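Long-range contacts in ftsY (Mycoplasma mycoides, PDB 1ZU5), which is a signal recognition particle receptor, pairing a helical bundle domain with an SRP54-type domain of the P-loop NTPase fold: residues I107-G112 against H229-V234; A254-I259 against L280-K285. All blocks are in the same frame, centred on the assembly; numbering follows the deposited sequence.

Contact 1 of 2, residues I107-G112 against H229-V234; sequences IFMLVG and HEVLLV
Met-109 and Val-111 are hydrogen-bonded through their backbones to Glu-230 and Leu-232, pairing two neighbouring parallel strands at the centre of the P-loop NTPase sheet. Five backbone hydrogen bonds hold the register, the straightest being Val-111 N to Leu-232 O (2.8 Å, 174°). At the opening end His-229 N donates to Ile-107 O at 2.9 Å, and at the closing end Val-234 N reaches Val-111 O, just before Gly-112, where the chain probably enters the Walker A loop.

The apolar contacts divide between the two faces of the sheet. Under helix 206-220, the methyl CE of Met-109 lies 4.1 Å from Val-231 CG2, and Val-111 CG2 touches Leu-233 CD1. On the face covered by helix 115-131, Leu-110 CD1 meets Leu-232 CD1 at 3.9 Å, while the other branch, CD2, approaches Val-234 CG2.

Beside this second group, Phe-108 and Glu-230 run side by side in the same direction. The bend of the glutamate chain at chi2 (23°) turns its carboxylate away toward Ser-257, Lys-285 and the backbone N of Asp-99. The aliphatic part of Glu-230 stays on the phenyl ring in a CH-pi contact, with Glu-230 CG 4.1 Å from the centroid of Phe-108 and nearly over its centre.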
loop_
_atom_site.group_PDB
_atom_site.type_symbol
_atom_site.label_atom_id
_atom_site.label_comp_id
_atom_site.label_asym_id
_atom_site.label_seq_id
_atom_site.Cartn_x
_atom_site.Cartn_y
_atom_site.Cartn_z
ATOM N N ILE A 107 -13.218 11.827 2.331
ATOM C CA ILE A 107 -13.430 11.306 0.992
ATOM C C ILE A 107 -12.124 10.728 0.534
ATOM O O ILE A 107 -11.154 11.477 0.334
ATOM C CB ILE A 107 -13.808 12.438 0.056
ATOM C CG1 ILE A 107 -14.939 13.265 0.709
ATOM C CG2 ILE A 107 -14.105 11.864 -1.388
ATOM C CD1 ILE A 107 -15.434 14.431 -0.111
ATOM N N PHE A 108 -12.087 9.400 0.402
ATOM C CA PHE A 108 -10.871 8.704 -0.080
ATOM C C PHE A 108 -11.174 8.121 -1.444
ATOM O O PHE A 108 -12.229 7.513 -1.651
ATOM C CB PHE A 108 -10.449 7.533 0.806
ATOM C CG PHE A 108 -10.120 7.887 2.251
ATOM C CD1 PHE A 108 -10.005 6.847 3.201
ATOM C CD2 PHE A 108 -9.949 9.196 2.663
ATOM C CE1 PHE A 108 -9.705 7.113 4.541
ATOM C CE2 PHE A 108 -9.653 9.493 3.989
ATOM C CZ PHE A 108 -9.533 8.450 4.944
ATOM N N MET A 109 -10.217 8.264 -2.352
ATOM C CA MET A 109 -10.294 7.687 -3.660
ATOM C C MET A 109 -9.320 6.551 -3.788
ATOM O O MET A 109 -8.172 6.691 -3.352
ATOM C CB MET A 109 -9.951 8.759 -4.671
ATOM C CG MET A 109 -11.111 9.714 -4.834
ATOM S SD MET A 109 -10.788 11.031 -5.963
ATOM C CE MET A 109 -9.353 10.444 -6.820
ATOM N N LEU A 110 -9.751 5.432 -4.392
ATOM C CA LEU A 110 -8.849 4.289 -4.630
ATOM C C LEU A 110 -8.534 4.112 -6.088
ATOM O O LEU A 110 -9.424 4.240 -6.959
ATOM C CB LEU A 110 -9.381 2.984 -4.010
ATOM C CG LEU A 110 -8.795 2.631 -2.628
ATOM C CD1 LEU A 110 -9.341 3.537 -1.540
ATOM C CD2 LEU A 110 -9.079 1.217 -2.310
ATOM N N VAL A 111 -7.237 3.889 -6.345
ATOM C CA VAL A 111 -6.705 3.664 -7.678
ATOM C C VAL A 111 -5.855 2.391 -7.729
ATOM O O VAL A 111 -5.346 1.905 -6.700
ATOM C CB VAL A 111 -5.961 4.944 -8.312
ATOM C CG1 VAL A 111 -6.827 6.196 -8.210
ATOM C CG2 VAL A 111 -4.606 5.194 -7.720
ATOM N N GLY A 112 -5.708 1.845 -8.930
ATOM C CA GLY A 112 -4.967 0.625 -9.108
ATOM C C GLY A 112 -5.278 -0.116 -10.389
ATOM O O GLY A 112 -6.386 -0.071 -10.898
ATOM N N HIS A 229 -9.120 13.557 0.523
ATOM C CA HIS A 229 -8.262 13.487 1.712
ATOM C C HIS A 229 -7.177 12.426 1.579
ATOM O O HIS A 229 -6.144 12.530 2.193
ATOM C CB HIS A 229 -9.120 13.278 2.956
ATOM C CG HIS A 229 -10.245 14.260 3.039
ATOM N ND1 HIS A 229 -10.033 15.620 3.143
ATOM C CD2 HIS A 229 -11.586 14.091 2.957
ATOM C CE1 HIS A 229 -11.196 16.243 3.145
ATOM N NE2 HIS A 229 -12.153 15.341 3.026
ATOM N N GLU A 230 -7.428 11.436 0.731
ATOM C CA GLU A 230 -6.561 10.276 0.523
ATOM C C GLU A 230 -6.841 9.856 -0.928
ATOM O O GLU A 230 -7.987 9.922 -1.420
ATOM C CB GLU A 230 -6.949 9.174 1.511
ATOM C CG GLU A 230 -5.895 8.540 2.481
ATOM C CD GLU A 230 -4.646 9.372 2.825
ATOM O OE1 GLU A 230 -3.661 9.431 2.023
ATOM O OE2 GLU A 230 -4.593 9.916 3.943
ATOM N N VAL A 231 -5.772 9.517 -1.638
ATOM C CA VAL A 231 -5.879 8.904 -2.949
ATOM C C VAL A 231 -5.001 7.676 -2.871
ATOM O O VAL A 231 -3.774 7.786 -2.996
ATOM C CB VAL A 231 -5.382 9.815 -4.073
ATOM C CG1 VAL A 231 -5.279 9.010 -5.387
ATOM C CG2 VAL A 231 -6.273 11.051 -4.212
ATOM N N LEU A 232 -5.617 6.508 -2.649
ATOM C CA LEU A 232 -4.826 5.318 -2.351
ATOM C C LEU A 232 -4.649 4.361 -3.525
ATOM O O LEU A 232 -5.610 3.871 -4.070
ATOM C CB LEU A 232 -5.402 4.601 -1.126
ATOM C CG LEU A 232 -5.684 5.503 0.084
ATOM C CD1 LEU A 232 -6.653 4.808 1.023
ATOM C CD2 LEU A 232 -4.352 5.841 0.756
ATOM N N LEU A 233 -3.392 4.122 -3.868
ATOM C CA LEU A 233 -2.935 3.209 -4.874
ATOM C C LEU A 233 -2.727 1.757 -4.365
ATOM O O LEU A 233 -1.941 1.495 -3.447
ATOM C CB LEU A 233 -1.634 3.770 -5.463
ATOM C CG LEU A 233 -0.794 3.017 -6.533
ATOM C CD1 LEU A 233 -1.599 2.614 -7.742
ATOM C CD2 LEU A 233 0.539 3.857 -6.899
ATOM N N VAL A 234 -3.464 0.818 -4.961
ATOM C CA VAL A 234 -3.392 -0.570 -4.559
ATOM C C VAL A 234 -2.255 -1.197 -5.343
ATOM O O VAL A 234 -2.199 -1.062 -6.581
ATOM C CB VAL A 234 -4.772 -1.296 -4.834
ATOM C CG1 VAL A 234 -4.645 -2.781 -4.656
ATOM C CG2 VAL A 234 -5.867 -0.745 -3.924
#

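Contact 2 of 2, residues A254-I259 against L280-K285; sequences ADVSGI and LNIPIK
Ile-259 and Ile-282 form the apolar centre, their side chains crossing at about a right angle with Ile-259 CG1 4.0 Å from Ile-282 CG2. With CG1 anti to its carbonyl carbon (chi1 -73°), Ile-259 sends CD1 on to Leu-280 CD2, 3.9 Å away. The two branches of Ile-282 divide the work: CG2 presses on the bare CA of Gly-258 at 3.6 Å, whereas CD1 packs against Val-256 CG1 at 3.7 Å. Helix 240-253 adjoins this group through Ser-251, which touches both Val-256 and Ile-282.

Next to the apolar centre, two backbone hydrogen bonds join the strand starts. Ile-259 N donates to Pro-283 O at 3.0 Å, and Lys-285 N to Ile-259 O at 2.9 Å.

At the polar edge, the extended Lys-285 chain runs beside Gly-258, where the lack of a side chain lets Lys-285 CG lie 4.0 Å from Gly-258 CA. Lys-285 CE passes 3.5 Å from Ser-257 O, and NZ ends in a salt bridge to Glu-230 and a hydrogen bond to Arg-97 O. Parallel strands 258-262 and 284-288, linked through helix 272-279, make this a beta-alpha-beta unit of the P-loop NTPase fold.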
loop_
_atom_site.group_PDB
_atom_site.type_symbol
_atom_site.label_atom_id
_atom_site.label_comp_id
_atom_site.label_asym_id
_atom_site.label_seq_id
_atom_site.Cartn_x
_atom_site.Cartn_y
_atom_site.Cartn_z
ATOM N N ALA A 254 -1.735 10.757 -11.320
ATOM C CA ALA A 254 -2.742 10.955 -10.293
ATOM C C ALA A 254 -2.020 11.539 -9.102
ATOM O O ALA A 254 -0.802 11.451 -9.024
ATOM C CB ALA A 254 -3.376 9.634 -9.930
ATOM N N ASP A 255 -2.747 12.167 -8.187
ATOM C CA ASP A 255 -2.133 12.737 -6.978
ATOM C C ASP A 255 -2.229 11.721 -5.852
ATOM O O ASP A 255 -2.994 11.898 -4.928
ATOM C CB ASP A 255 -2.833 14.048 -6.557
ATOM C CG ASP A 255 -2.811 15.094 -7.640
ATOM O OD1 ASP A 255 -1.784 15.190 -8.347
ATOM O OD2 ASP A 255 -3.830 15.806 -7.810
ATOM N N VAL A 256 -1.472 10.651 -5.956
ATOM C CA VAL A 256 -1.539 9.528 -5.037
ATOM C C VAL A 256 -0.921 9.959 -3.693
ATOM O O VAL A 256 0.156 10.524 -3.682
ATOM C CB VAL A 256 -0.770 8.306 -5.667
ATOM C CG1 VAL A 256 -0.571 7.186 -4.676
ATOM C CG2 VAL A 256 -1.469 7.798 -6.954
ATOM N N SER A 257 -1.582 9.685 -2.570
ATOM C CA SER A 257 -1.050 10.068 -1.274
ATOM C C SER A 257 -0.621 8.901 -0.398
ATOM O O SER A 257 0.131 9.075 0.543
ATOM C CB SER A 257 -2.075 10.893 -0.534
ATOM O OG SER A 257 -3.210 10.119 -0.339
ATOM N N GLY A 258 -1.092 7.707 -0.685
ATOM C CA GLY A 258 -0.660 6.551 0.103
ATOM C C GLY A 258 -0.861 5.276 -0.687
ATOM O O GLY A 258 -1.575 5.271 -1.708
ATOM N N ILE A 259 -0.220 4.200 -0.216
ATOM C CA ILE A 259 -0.306 2.900 -0.868
ATOM C C ILE A 259 -0.997 1.900 0.022
ATOM O O ILE A 259 -0.901 1.955 1.239
ATOM C CB ILE A 259 1.096 2.431 -1.330
ATOM C CG1 ILE A 259 1.521 3.273 -2.544
ATOM C CG2 ILE A 259 1.104 0.971 -1.717
ATOM C CD1 ILE A 259 2.887 3.109 -2.880
ATOM N N LEU A 280 8.548 5.120 -5.915
ATOM C CA LEU A 280 7.383 5.991 -5.858
ATOM C C LEU A 280 7.492 7.083 -4.806
ATOM O O LEU A 280 6.884 8.115 -4.930
ATOM C CB LEU A 280 6.105 5.172 -5.626
ATOM C CG LEU A 280 5.649 4.153 -6.677
ATOM C CD1 LEU A 280 6.401 2.888 -6.499
ATOM C CD2 LEU A 280 4.235 3.839 -6.424
ATOM N N ASN A 281 8.239 6.842 -3.743
ATOM C CA ASN A 281 8.346 7.787 -2.639
ATOM C C ASN A 281 6.991 8.188 -2.188
ATOM O O ASN A 281 6.733 9.365 -2.049
ATOM C CB ASN A 281 9.134 9.033 -3.042
ATOM C CG ASN A 281 9.594 9.846 -1.849
ATOM O OD1 ASN A 281 9.706 9.341 -0.716
ATOM N ND2 ASN A 281 9.855 11.127 -2.091
ATOM N N ILE A 282 6.120 7.199 -1.994
ATOM C CA ILE A 282 4.776 7.391 -1.454
ATOM C C ILE A 282 4.671 6.400 -0.287
ATOM O O ILE A 282 5.056 5.221 -0.429
ATOM C CB ILE A 282 3.643 7.115 -2.475
ATOM C CG1 ILE A 282 3.654 8.177 -3.559
ATOM C CG2 ILE A 282 2.276 7.177 -1.815
ATOM C CD1 ILE A 282 3.085 7.676 -4.876
ATOM N N PRO A 283 4.246 6.910 0.893
ATOM C CA PRO A 283 4.187 6.089 2.065
ATOM C C PRO A 283 3.156 4.970 1.912
ATOM O O PRO A 283 2.077 5.202 1.361
ATOM C CB PRO A 283 3.797 7.098 3.158
ATOM C CG PRO A 283 3.164 8.205 2.472
ATOM C CD PRO A 283 3.903 8.319 1.199
ATOM N N ILE A 284 3.506 3.766 2.373
ATOM C CA ILE A 284 2.552 2.668 2.515
ATOM C C ILE A 284 1.706 2.956 3.739
ATOM O O ILE A 284 2.259 3.100 4.815
ATOM C CB ILE A 284 3.242 1.311 2.663
ATOM C CG1 ILE A 284 4.033 0.996 1.397
ATOM C CG2 ILE A 284 2.209 0.203 2.908
ATOM C CD1 ILE A 284 5.068 -0.174 1.534
ATOM N N LYS A 285 0.384 3.062 3.585
ATOM C CA LYS A 285 -0.494 3.353 4.718
ATOM C C LYS A 285 -1.264 2.163 5.250
ATOM O O LYS A 285 -1.577 2.103 6.437
ATOM C CB LYS A 285 -1.460 4.472 4.356
ATOM C CG LYS A 285 -0.703 5.767 3.978
ATOM C CD LYS A 285 -1.547 6.991 4.191
ATOM C CE LYS A 285 -0.751 8.223 3.797
ATOM N NZ LYS A 285 -1.536 9.425 4.064
#

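How the contacts relate
Both contacts are buried in the parallel part of one mixed sheet and are joined through neighbouring strands 230-236 and 258-262, their centres about 9 Å apart. Contact 1 pairs central strands along most of their length, with packing on both faces; contact 2 catches only the first residues of two strands and relies more on the apolar side chains of the turns leading in. They also differ in how far apart their partners lie in the chain: 116 residues separate the segments of contact 1, 20 those of contact 2. Polar chemistry links them: the carboxylate of Glu-230 meets the ammonium of Lys-285 and the hydroxyl of Ser-257, a cluster that probably helps keep the glutamate ionised, while Val-231 O lies 2.9 Å from Ser-257 N.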